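Local coordinates for MsStt7d protein (Micromonas, PDB 4IX3) that probably phosphorylates proteins with ATP, this chain being the kinase catalytic domain of a state transition kinase homolog that binds magnesium, at residues B[46-52]-B[107-113]; B[244-250]-B[323-329]; B[72-77]-B[161-165]; B[261-265]-B[299-304]. All coordinates share one frame; numbering follows the deposited sequence. Where two conformers were deposited one is given.

How the interactions relate
Interaction 1 lies in the antiparallel sheet of the N-terminal lobe of the kinase fold, and interactions 2 and 4 lie on the opposite side of the chain's centre, in the mostly helical C-terminal lobe. Interaction 3 comes between: it joins the end of helix 59-76, which follows strand 45-52, to the end of helix 141-161, and so links the two lobes that hold the nucleotide and magnesium sites between them. Its centre is about 19 Å from that of interaction 1 and about 17 Å from that of interaction 2, which it touches through Val-165. Helix 246-261 starts in interaction 2 and ends in interaction 4, their centres about 24 Å apart. In sequence, interactions 1 and 3 interleave, whereas interaction 4 falls between the two segments of interaction 2.

Interaction 1 (B[46-52]-B[107-113]); sequences DVVLKNA and LWLMWAN
Val-48 with Trp-111 and Lys-50 with Leu-109 form the antiparallel hydrogen-bonded pairs of strands 46-52 and 107-112, whose axes approach to 4.6 Å with their directions 152° apart. Each pair is closed by two backbone bonds, among them Val-48 N to Trp-111 O at 2.8 Å. Past the second strand, Asn-113 N adds a bond to Asp-46 O at 3.0 Å. Water bridges both ends, one joining Val-47 O to Asn-113 ND2 and the other Ala-52 N to Leu-107 O.

These are central strands of the N-lobe sheet of a protein kinase, and Lys-50 and Ala-112 belong to its nucleotide site. The Lys-50 chain is extended throughout, with CG anti to the backbone N (chi1 -174°), which carries NZ beyond the strand pair to a salt bridge with Glu-66 of helix 59-76. Its CB meets the edge of the Trp-111 ring in plane, 3.6 Å from CZ3, while Trp-111 NE1 is held by Asn-70. On the other side of the sheet, Asn-51 lays CB over the centre of the Trp-108 six-membered ring, 5° off its normal, in a CH-pi contact. Beside it, Leu-49 and Met-110 run together, CD2 to CG 3.8 Å.

Interaction 2 (B[244-250]-B[323-329]); sequences KPDRFDS and RDARASC
Arg-247 and Arg-326 grip each other's backbone as their side chains slide past in opposite directions. Arg-247 NE points at Arg-326 O, 2.9 Å away, in a bond that is straight at 180° and close to the guanidinium plane. In return, Arg-326 NH1 reaches Arg-247 O at 3.0 Å; the carbonyl oxygen lies in that guanidinium plane, but the nitrogen stands well above the carbonyl plane. A third bond runs from Ser-250 OG to Ala-327 O at 2.8 Å.

The bend of Arg-247 at chi2 (54°) turns its flat end into a slot: Lys-244 CD lies over one face and Ser-328 CB over the other, the latter 3.7 Å from Arg-247 NH1. From the preceding residue, Asp-246 OD1 takes NH1 on its syn lone pair in a 2.8 Å salt bridge. Arg-323 has its CD 3.5 Å from Lys-244 O and brings NH2 to the edge of the Phe-248 ring with the two planes nearly perpendicular.

The contact fastens the start of helix 246-261, a core helix of the kinase C-lobe, to the loop between helices 302-318 and 329-332. Arg-326 forms a salt bridge with Glu-220, consistent with the buried Glu-Arg pair of the kinase family. Arg-323 NH2 is bound by Tyr-222 O, and Arg-326 NE by Glu-320 O. Deeper in, one water joins Asp-246 OD1, Ser-250 OG and Cys-329 N. The Asp-249 carboxylate accepts from His-160 NE2 and from the backbone N atoms of His-166 and Arg-167, which directly precede the magnesium ligand Asp-168.

Interaction 3 (B[72-77]-B[161-165]); sequences HVHANA and ECGVV
His-72 donates from NE2 to Cys-162 O, 2.8 Å away, in the single hydrogen bond between segments 72-77 and 161-165. The acceptor lies close to the ring plane, the N-H...O angle is 160°, and the donor is tilted somewhat from the carbonyl plane. With CG anti to the backbone N (chi1 -172°), the imidazole stretches away from its helix to reach that carbonyl, and the bond fixes how the ring is turned.

A sulfur-aromatic contact sets Cys-162 SG oblique to the same ring, 4.6 Å from the His-72 centroid. Among the apolar contacts, Val-164 CG2 sits near the ring plane at the imidazole edge, 3.6 Å from His-72 CD2, and the same methyl meets Val-73 CG2 at 4.2 Å. Asn-76 and Cys-162 touch through their CB atoms, 3.9 Å apart.

The join is between two helix ends of the kinase fold: the last turn of helix 59-76, the N-lobe helix that supplies Glu-66, and the C-lobe helix 141-161. The latter closes in a Schellman motif, with Gly-163 as its positive-phi residue. Leu-159 packs against Val-73 and Ala-77, and Leu-194 of strand 193-194 lies against both His-72 and Val-164. That strand pairs with 164-165, which leads toward the magnesium ligand Asp-168.

Interaction 4 (B[261-265]-B[299-304]); sequences AVVGL and MDFAAL
Val-262 has CG1 anti to its own N (chi1 -175°), a setting that turns both methyls onto segment 299-304. CG2 comes within 3.7 Å of Phe-301 CD1, approaching the ring obliquely, and 3.9 Å of Leu-304 CD1; CG1 lies 4.1 Å from Met-299 CB. The thioether of Met-299 is extended beyond CG (chi3 -172°) and passes along Gly-264. Its SD meets Leu-265 CD2 at 3.6 Å, the two side chains crossing at about a right angle, and its CE comes to rest 3.4 Å from Gly-264 O. At the other end, Ala-261 CB is packed against Leu-304 CD2 at 3.7 Å and also touches Ala-303 CB.

The two segments join helices of the kinase C-lobe that are not neighbours in sequence: the exit of helix 246-261, with the 3-10 turn that follows, lies against the entry of helix 302-318. Phe-301 is the N-cap residue of the latter, and just before it Asp-300 OD1 accepts Ala-302 N at 3.0 Å in an Asx turn. The Phe-301 ring also meets Trp-312, and Ala-261 and Ala-303 both lean on helix 141-161.

Polar atoms of the two backbones are joined through three waters. One water donates to Ala-261 O and Asp-300 O while accepting Ala-303 N, a second links Val-263 N to Asp-300 O, and a third accepts both Gly-264 N and Asp-300 N. Direct contact is thus mostly apolar, with carbon meeting carbonyl oxygen at Gly-264 and Ala-261, while water satisfies backbone groups that do not bond to each other directly.

Interaction 1 (B[46-52]-B[107-113])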
# COMPACT_ATOMS: atom_id res chain seq x y z
N ASP B 46 12.64 22.97 3.88
CA ASP B 46 12.12 21.64 4.22
C ASP B 46 10.99 21.25 3.28
O ASP B 46 10.02 21.98 3.10
CB ASP B 46 11.63 21.69 5.66
CG ASP B 46 12.76 21.89 6.63
OD1 ASP B 46 13.88 21.42 6.35
OD2 ASP B 46 12.58 22.53 7.67
N VAL B 47 11.15 20.08 2.67
CA VAL B 47 10.18 19.62 1.70
C VAL B 47 9.76 18.19 2.03
O VAL B 47 10.42 17.51 2.84
CB VAL B 47 10.70 19.71 0.24
CG1 VAL B 47 10.93 21.19 -0.09
CG2 VAL B 47 11.96 18.89 0.01
N VAL B 48 8.71 17.74 1.35
CA VAL B 48 8.29 16.34 1.39
C VAL B 48 8.28 15.87 -0.06
O VAL B 48 7.95 16.62 -0.96
CB VAL B 48 6.90 16.25 2.06
CG1 VAL B 48 6.26 14.91 1.81
CG2 VAL B 48 7.04 16.47 3.55
N LEU B 49 8.69 14.62 -0.28
CA LEU B 49 8.97 14.07 -1.60
C LEU B 49 8.25 12.73 -1.70
O LEU B 49 8.29 11.94 -0.76
CB LEU B 49 10.48 13.78 -1.71
CG LEU B 49 11.35 15.04 -1.79
CD1 LEU B 49 12.75 14.74 -1.29
CD2 LEU B 49 11.28 15.58 -3.21
N LYS B 50 7.61 12.47 -2.83
CA LYS B 50 6.91 11.18 -3.00
C LYS B 50 7.31 10.55 -4.32
O LYS B 50 7.31 11.24 -5.35
CB LYS B 50 5.38 11.38 -3.03
CG LYS B 50 4.60 10.05 -3.08
CD LYS B 50 3.09 10.28 -2.91
CE LYS B 50 2.38 8.96 -2.92
NZ LYS B 50 0.88 9.17 -2.77
N ASN B 51 7.54 9.23 -4.29
CA ASN B 51 7.67 8.49 -5.54
C ASN B 51 6.71 7.29 -5.52
O ASN B 51 5.99 7.08 -4.53
CB ASN B 51 9.12 8.06 -5.82
CG ASN B 51 9.60 6.94 -4.91
OD1 ASN B 51 8.97 6.64 -3.87
ND2 ASN B 51 10.74 6.32 -5.28
N ALA B 52 6.62 6.56 -6.63
CA ALA B 52 5.75 5.38 -6.73
C ALA B 52 6.44 4.19 -6.06
O ALA B 52 7.68 4.08 -6.08
CB ALA B 52 5.44 5.08 -8.19
N LEU B 107 9.77 9.11 -11.40
CA LEU B 107 9.04 10.36 -11.17
C LEU B 107 8.92 10.62 -9.67
O LEU B 107 8.52 9.74 -8.89
CB LEU B 107 7.65 10.25 -11.81
CG LEU B 107 6.78 11.50 -11.62
CD1 LEU B 107 7.37 12.67 -12.40
CD2 LEU B 107 5.36 11.18 -12.15
N TRP B 108 9.19 11.85 -9.28
CA TRP B 108 9.01 12.37 -7.93
C TRP B 108 8.07 13.55 -7.91
O TRP B 108 8.10 14.39 -8.84
CB TRP B 108 10.32 12.83 -7.31
CG TRP B 108 11.27 11.70 -7.07
CD1 TRP B 108 12.15 11.08 -7.95
CD2 TRP B 108 11.42 11.04 -5.80
NE1 TRP B 108 12.85 10.10 -7.28
CE2 TRP B 108 12.45 10.04 -5.97
CE3 TRP B 108 10.85 11.23 -4.54
CZ2 TRP B 108 12.81 9.20 -4.93
CZ3 TRP B 108 11.23 10.40 -3.49
CH2 TRP B 108 12.19 9.40 -3.68
N LEU B 109 7.25 13.69 -6.85
CA LEU B 109 6.50 14.93 -6.56
C LEU B 109 7.11 15.57 -5.34
O LEU B 109 7.62 14.89 -4.43
CB LEU B 109 5.04 14.57 -6.31
CG LEU B 109 4.37 13.78 -7.41
CD1 LEU B 109 2.88 13.61 -7.09
CD2 LEU B 109 4.56 14.45 -8.78
N MET B 110 6.98 16.90 -5.23
CA MET B 110 7.53 17.64 -4.11
C MET B 110 6.52 18.68 -3.60
O MET B 110 5.85 19.34 -4.39
CB MET B 110 8.84 18.34 -4.53
CG MET B 110 9.61 18.95 -3.37
SD MET B 110 11.28 19.47 -3.82
CE MET B 110 10.93 20.99 -4.70
N TRP B 111 6.46 18.75 -2.27
CA TRP B 111 5.65 19.76 -1.58
C TRP B 111 6.48 20.46 -0.54
O TRP B 111 7.45 19.90 -0.00
CB TRP B 111 4.45 19.12 -0.86
CG TRP B 111 3.51 18.41 -1.77
CD1 TRP B 111 2.32 18.83 -2.29
CD2 TRP B 111 3.66 17.02 -2.21
NE1 TRP B 111 1.72 17.81 -3.01
CE2 TRP B 111 2.52 16.71 -3.02
CE3 TRP B 111 4.64 16.03 -1.99
CZ2 TRP B 111 2.31 15.43 -3.52
CZ3 TRP B 111 4.40 14.76 -2.47
CH2 TRP B 111 3.27 14.47 -3.22
N ALA B 112 6.00 21.65 -0.10
CA ALA B 112 6.56 22.22 1.12
C ALA B 112 6.20 21.30 2.30
O ALA B 112 5.10 20.73 2.33
CB ALA B 112 5.91 23.56 1.41
N ASN B 113 7.12 21.21 3.26
CA ASN B 113 6.83 20.58 4.54
C ASN B 113 6.06 21.61 5.37
O ASN B 113 6.64 22.61 5.84
CB ASN B 113 8.13 20.15 5.23
CG ASN B 113 7.87 19.40 6.52
OD1 ASN B 113 6.79 19.54 7.10
ND2 ASN B 113 8.83 18.61 6.97
O HOH W 1 11.15 18.03 5.61
O HOH W 2 8.00 7.15 -9.10

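Interaction 2 (B[244-250]-B[323-329])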
# COMPACT_ATOMS: atom_id res chain seq x y z
N LYS B 244 -23.68 12.72 -5.73
CA LYS B 244 -23.12 13.50 -4.63
C LYS B 244 -21.81 12.94 -4.05
O LYS B 244 -21.69 12.67 -2.83
CB LYS B 244 -24.13 13.69 -3.48
CG LYS B 244 -25.45 14.29 -3.94
CD LYS B 244 -26.32 14.61 -2.74
CE LYS B 244 -27.43 15.58 -3.04
NZ LYS B 244 -28.15 15.47 -4.33
N PRO B 245 -20.80 12.72 -4.92
CA PRO B 245 -19.56 12.13 -4.45
C PRO B 245 -18.85 12.98 -3.40
O PRO B 245 -18.12 12.44 -2.55
CB PRO B 245 -18.71 12.03 -5.71
CG PRO B 245 -19.27 13.11 -6.62
CD PRO B 245 -20.76 13.12 -6.33
N ASP B 246 -19.11 14.30 -3.38
CA ASP B 246 -18.55 15.17 -2.35
C ASP B 246 -19.00 14.79 -0.94
O ASP B 246 -18.32 15.11 0.02
CB ASP B 246 -18.89 16.64 -2.65
CG ASP B 246 -20.38 16.86 -2.77
OD1 ASP B 246 -20.88 17.73 -2.04
OD2 ASP B 246 -21.03 16.19 -3.60
N ARG B 247 -20.19 14.19 -0.86
CA ARG B 247 -20.72 13.73 0.45
C ARG B 247 -19.88 12.60 1.04
O ARG B 247 -19.94 12.36 2.25
CB ARG B 247 -22.19 13.34 0.37
CG ARG B 247 -23.13 14.49 0.70
CD ARG B 247 -22.92 15.77 -0.10
NE ARG B 247 -24.11 16.62 0.03
CZ ARG B 247 -24.50 17.52 -0.87
NH1 ARG B 247 -23.69 17.84 -1.88
NH2 ARG B 247 -25.67 18.12 -0.75
N PHE B 248 -18.99 11.97 0.24
CA PHE B 248 -17.99 11.09 0.85
C PHE B 248 -17.08 11.86 1.80
O PHE B 248 -16.79 11.43 2.94
CB PHE B 248 -17.16 10.42 -0.27
CG PHE B 248 -16.16 9.41 0.25
CD1 PHE B 248 -16.41 8.04 0.12
CD2 PHE B 248 -14.93 9.79 0.76
CE1 PHE B 248 -15.50 7.09 0.63
CE2 PHE B 248 -14.00 8.88 1.22
CZ PHE B 248 -14.30 7.50 1.16
N ASP B 249 -16.66 13.05 1.35
CA ASP B 249 -15.84 13.92 2.20
C ASP B 249 -16.62 14.48 3.40
O ASP B 249 -16.06 14.64 4.47
CB ASP B 249 -15.26 15.11 1.42
CG ASP B 249 -14.11 14.73 0.48
OD1 ASP B 249 -13.47 13.66 0.65
OD2 ASP B 249 -13.79 15.60 -0.37
N SER B 250 -17.93 14.69 3.22
CA SER B 250 -18.74 15.16 4.37
C SER B 250 -18.74 14.15 5.53
O SER B 250 -18.49 14.50 6.68
CB SER B 250 -20.17 15.37 3.94
OG SER B 250 -20.26 16.41 2.97
N ARG B 323 -26.90 9.97 1.34
CA ARG B 323 -26.24 11.10 0.71
C ARG B 323 -27.18 12.25 0.38
O ARG B 323 -26.83 13.42 0.49
CB ARG B 323 -25.45 10.67 -0.53
CG ARG B 323 -24.12 10.08 -0.17
CD ARG B 323 -23.30 9.89 -1.43
NE ARG B 323 -22.08 9.24 -1.02
CZ ARG B 323 -21.15 8.84 -1.88
NH1 ARG B 323 -21.34 9.13 -3.17
NH2 ARG B 323 -20.09 8.19 -1.44
N ASP B 324 -28.42 11.89 0.05
CA ASP B 324 -29.39 12.90 -0.33
C ASP B 324 -29.84 13.77 0.83
O ASP B 324 -30.43 14.82 0.59
CB ASP B 324 -30.64 12.27 -0.96
CG ASP B 324 -30.39 11.87 -2.40
OD1 ASP B 324 -29.30 12.19 -2.93
OD2 ASP B 324 -31.26 11.23 -3.00
N ALA B 325 -29.57 13.32 2.05
CA ALA B 325 -29.92 14.04 3.26
C ALA B 325 -28.66 14.66 3.87
O ALA B 325 -28.76 15.48 4.76
CB ALA B 325 -30.58 13.07 4.25
N ARG B 326 -27.46 14.25 3.43
CA ARG B 326 -26.23 14.63 4.12
C ARG B 326 -25.76 16.02 3.66
O ARG B 326 -25.76 16.30 2.45
CB ARG B 326 -25.15 13.58 3.80
CG ARG B 326 -23.90 13.67 4.67
CD ARG B 326 -22.88 12.59 4.30
NE ARG B 326 -23.47 11.24 4.36
CZ ARG B 326 -23.06 10.19 3.66
NH1 ARG B 326 -21.97 10.30 2.92
NH2 ARG B 326 -23.69 9.03 3.73
N ALA B 327 -25.30 16.84 4.61
CA ALA B 327 -24.90 18.23 4.25
C ALA B 327 -23.70 18.24 3.31
O ALA B 327 -22.79 17.42 3.47
CB ALA B 327 -24.48 18.99 5.50
N SER B 328 -23.67 19.21 2.39
CA SER B 328 -22.42 19.55 1.71
C SER B 328 -21.50 20.22 2.70
O SER B 328 -21.95 20.77 3.73
CB SER B 328 -22.71 20.50 0.54
OG SER B 328 -23.17 21.76 1.05
N CYS B 329 -20.21 20.23 2.44
CA CYS B 329 -19.26 20.90 3.32
C CYS B 329 -19.51 22.42 3.29
O CYS B 329 -19.45 23.06 4.35
CB CYS B 329 -17.82 20.56 2.92
SG CYS B 329 -17.41 18.82 3.31
O HOH W 3 -19.69 18.05 0.49
O HOH W 4 -27.68 16.13 0.43

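Interaction 3 (B[72-77]-B[161-165])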
# COMPACT_ATOMS: atom_id res chain seq x y z
N HIS B 72 -4.01 20.92 -10.51
CA HIS B 72 -5.35 21.53 -10.50
C HIS B 72 -5.59 22.31 -9.21
O HIS B 72 -6.15 23.43 -9.26
CB HIS B 72 -6.42 20.46 -10.70
CG HIS B 72 -7.80 21.00 -10.90
ND1 HIS B 72 -8.20 21.58 -12.06
CD2 HIS B 72 -8.89 21.01 -10.04
CE1 HIS B 72 -9.48 21.96 -11.92
NE2 HIS B 72 -9.91 21.58 -10.69
N VAL B 73 -5.28 21.69 -8.08
CA VAL B 73 -5.48 22.34 -6.77
C VAL B 73 -4.58 23.56 -6.58
O VAL B 73 -5.00 24.58 -6.02
CB VAL B 73 -5.28 21.33 -5.62
CG1 VAL B 73 -5.24 22.01 -4.25
CG2 VAL B 73 -6.43 20.33 -5.67
N HIS B 74 -3.35 23.48 -7.08
CA HIS B 74 -2.45 24.60 -6.99
C HIS B 74 -3.01 25.79 -7.80
O HIS B 74 -2.93 26.95 -7.36
CB HIS B 74 -1.09 24.22 -7.56
CG HIS B 74 -0.12 25.36 -7.52
ND1 HIS B 74 0.68 25.59 -6.46
CD2 HIS B 74 0.14 26.36 -8.44
CE1 HIS B 74 1.45 26.66 -6.71
NE2 HIS B 74 1.12 27.13 -7.93
N ALA B 75 -3.63 25.53 -8.95
CA ALA B 75 -4.20 26.58 -9.77
C ALA B 75 -5.49 27.15 -9.20
O ALA B 75 -5.74 28.34 -9.43
CB ALA B 75 -4.43 26.07 -11.18
N ASN B 76 -6.30 26.31 -8.53
CA ASN B 76 -7.70 26.64 -8.24
C ASN B 76 -8.11 26.72 -6.77
O ASN B 76 -9.17 27.28 -6.46
CB ASN B 76 -8.64 25.67 -8.96
CG ASN B 76 -8.55 25.84 -10.46
OD1 ASN B 76 -7.98 25.00 -11.20
ND2 ASN B 76 -9.07 26.95 -10.91
N ALA B 77 -7.29 26.15 -5.88
CA ALA B 77 -7.61 26.12 -4.46
C ALA B 77 -6.35 26.23 -3.60
O ALA B 77 -6.04 25.33 -2.82
CB ALA B 77 -8.39 24.86 -4.11
N GLU B 161 -15.82 22.91 -5.04
CA GLU B 161 -16.18 23.96 -6.00
C GLU B 161 -15.38 23.83 -7.30
O GLU B 161 -15.86 24.19 -8.37
CB GLU B 161 -15.98 25.34 -5.33
CG GLU B 161 -16.48 26.58 -6.06
CD GLU B 161 -16.10 27.87 -5.31
OE1 GLU B 161 -15.80 27.84 -4.08
OE2 GLU B 161 -16.06 28.93 -5.96
N CYS B 162 -14.16 23.33 -7.21
CA CYS B 162 -13.37 23.13 -8.42
C CYS B 162 -13.33 21.68 -8.85
O CYS B 162 -12.49 21.30 -9.69
CB CYS B 162 -11.99 23.76 -8.31
SG CYS B 162 -10.84 22.88 -7.23
N GLY B 163 -14.28 20.89 -8.35
CA GLY B 163 -14.49 19.53 -8.83
C GLY B 163 -13.69 18.44 -8.15
O GLY B 163 -13.76 17.30 -8.58
N VAL B 164 -12.92 18.75 -7.13
CA VAL B 164 -12.07 17.77 -6.47
C VAL B 164 -12.73 17.19 -5.24
O VAL B 164 -13.19 17.97 -4.38
CB VAL B 164 -10.71 18.41 -6.12
CG1 VAL B 164 -9.82 17.43 -5.35
CG2 VAL B 164 -10.02 18.88 -7.41
N VAL B 165 -12.77 15.87 -5.16
CA VAL B 165 -13.15 15.16 -3.94
C VAL B 165 -11.90 14.52 -3.36
O VAL B 165 -11.20 13.80 -4.10
CB VAL B 165 -14.28 14.14 -4.18
CG1 VAL B 165 -14.62 13.34 -2.93
CG2 VAL B 165 -15.49 14.88 -4.73

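Interaction 4 (B[261-265]-B[299-304])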
# COMPACT_ATOMS: atom_id res chain seq x y z
N ALA B 261 -13.81 16.58 18.94
CA ALA B 261 -14.76 16.98 19.98
C ALA B 261 -14.71 16.12 21.23
O ALA B 261 -15.03 16.62 22.32
CB ALA B 261 -16.17 17.00 19.40
N VAL B 262 -14.35 14.83 21.10
CA VAL B 262 -14.50 13.87 22.22
C VAL B 262 -13.18 13.12 22.40
O VAL B 262 -12.82 12.32 21.50
CB VAL B 262 -15.63 12.87 21.99
CG1 VAL B 262 -15.85 11.98 23.21
CG2 VAL B 262 -16.93 13.59 21.61
N VAL B 263 -12.45 13.43 23.47
CA VAL B 263 -11.11 12.85 23.70
C VAL B 263 -11.16 11.32 23.55
O VAL B 263 -10.26 10.72 22.92
CB VAL B 263 -10.47 13.30 25.04
CG1 VAL B 263 -9.17 12.54 25.31
CG2 VAL B 263 -10.24 14.80 25.01
N GLY B 264 -12.15 10.70 24.15
CA GLY B 264 -12.24 9.23 24.10
C GLY B 264 -12.51 8.65 22.72
O GLY B 264 -12.34 7.43 22.54
N LEU B 265 -12.88 9.48 21.72
CA LEU B 265 -13.04 8.95 20.37
C LEU B 265 -11.77 9.11 19.54
O LEU B 265 -11.80 8.80 18.35
CB LEU B 265 -14.21 9.60 19.66
CG LEU B 265 -15.55 9.43 20.41
CD1 LEU B 265 -16.66 10.12 19.63
CD2 LEU B 265 -15.84 7.95 20.64
N MET B 299 -16.16 8.79 28.77
CA MET B 299 -16.00 9.89 27.82
C MET B 299 -16.81 11.10 28.22
O MET B 299 -17.70 11.01 29.08
CB MET B 299 -16.39 9.45 26.40
CG MET B 299 -15.72 8.14 25.99
SD MET B 299 -15.79 7.96 24.21
CE MET B 299 -15.18 6.28 24.09
N ASP B 300 -16.46 12.23 27.61
CA ASP B 300 -17.10 13.50 27.94
C ASP B 300 -17.54 14.21 26.65
O ASP B 300 -16.69 14.62 25.83
CB ASP B 300 -16.11 14.36 28.72
CG ASP B 300 -16.70 15.65 29.22
OD1 ASP B 300 -17.76 16.09 28.75
OD2 ASP B 300 -16.06 16.26 30.11
N PHE B 301 -18.85 14.19 26.40
CA PHE B 301 -19.44 14.75 25.18
C PHE B 301 -19.74 16.25 25.27
O PHE B 301 -20.48 16.76 24.41
CB PHE B 301 -20.70 14.01 24.81
CG PHE B 301 -20.47 12.57 24.50
CD1 PHE B 301 -19.91 12.18 23.29
CD2 PHE B 301 -20.83 11.60 25.42
CE1 PHE B 301 -19.69 10.83 23.01
CE2 PHE B 301 -20.60 10.26 25.16
CZ PHE B 301 -20.04 9.87 23.95
N ALA B 302 -19.16 16.96 26.25
CA ALA B 302 -19.51 18.39 26.46
C ALA B 302 -19.43 19.22 25.18
O ALA B 302 -20.28 20.12 24.96
CB ALA B 302 -18.64 19.04 27.51
N ALA B 303 -18.40 19.03 24.34
CA ALA B 303 -18.29 19.86 23.15
C ALA B 303 -19.48 19.72 22.19
O ALA B 303 -19.84 20.69 21.50
CB ALA B 303 -16.94 19.64 22.44
N LEU B 304 -20.01 18.51 22.07
CA LEU B 304 -21.15 18.25 21.21
C LEU B 304 -22.44 18.71 21.90
O LEU B 304 -23.38 19.14 21.21
CB LEU B 304 -21.23 16.77 20.83
CG LEU B 304 -19.97 16.26 20.12
CD1 LEU B 304 -20.16 14.78 19.80
CD2 LEU B 304 -19.78 17.07 18.83
O HOH W 5 -16.35 17.04 24.61
O HOH W 6 -13.82 14.76 25.71
O HOH W 7 -13.72 11.90 26.38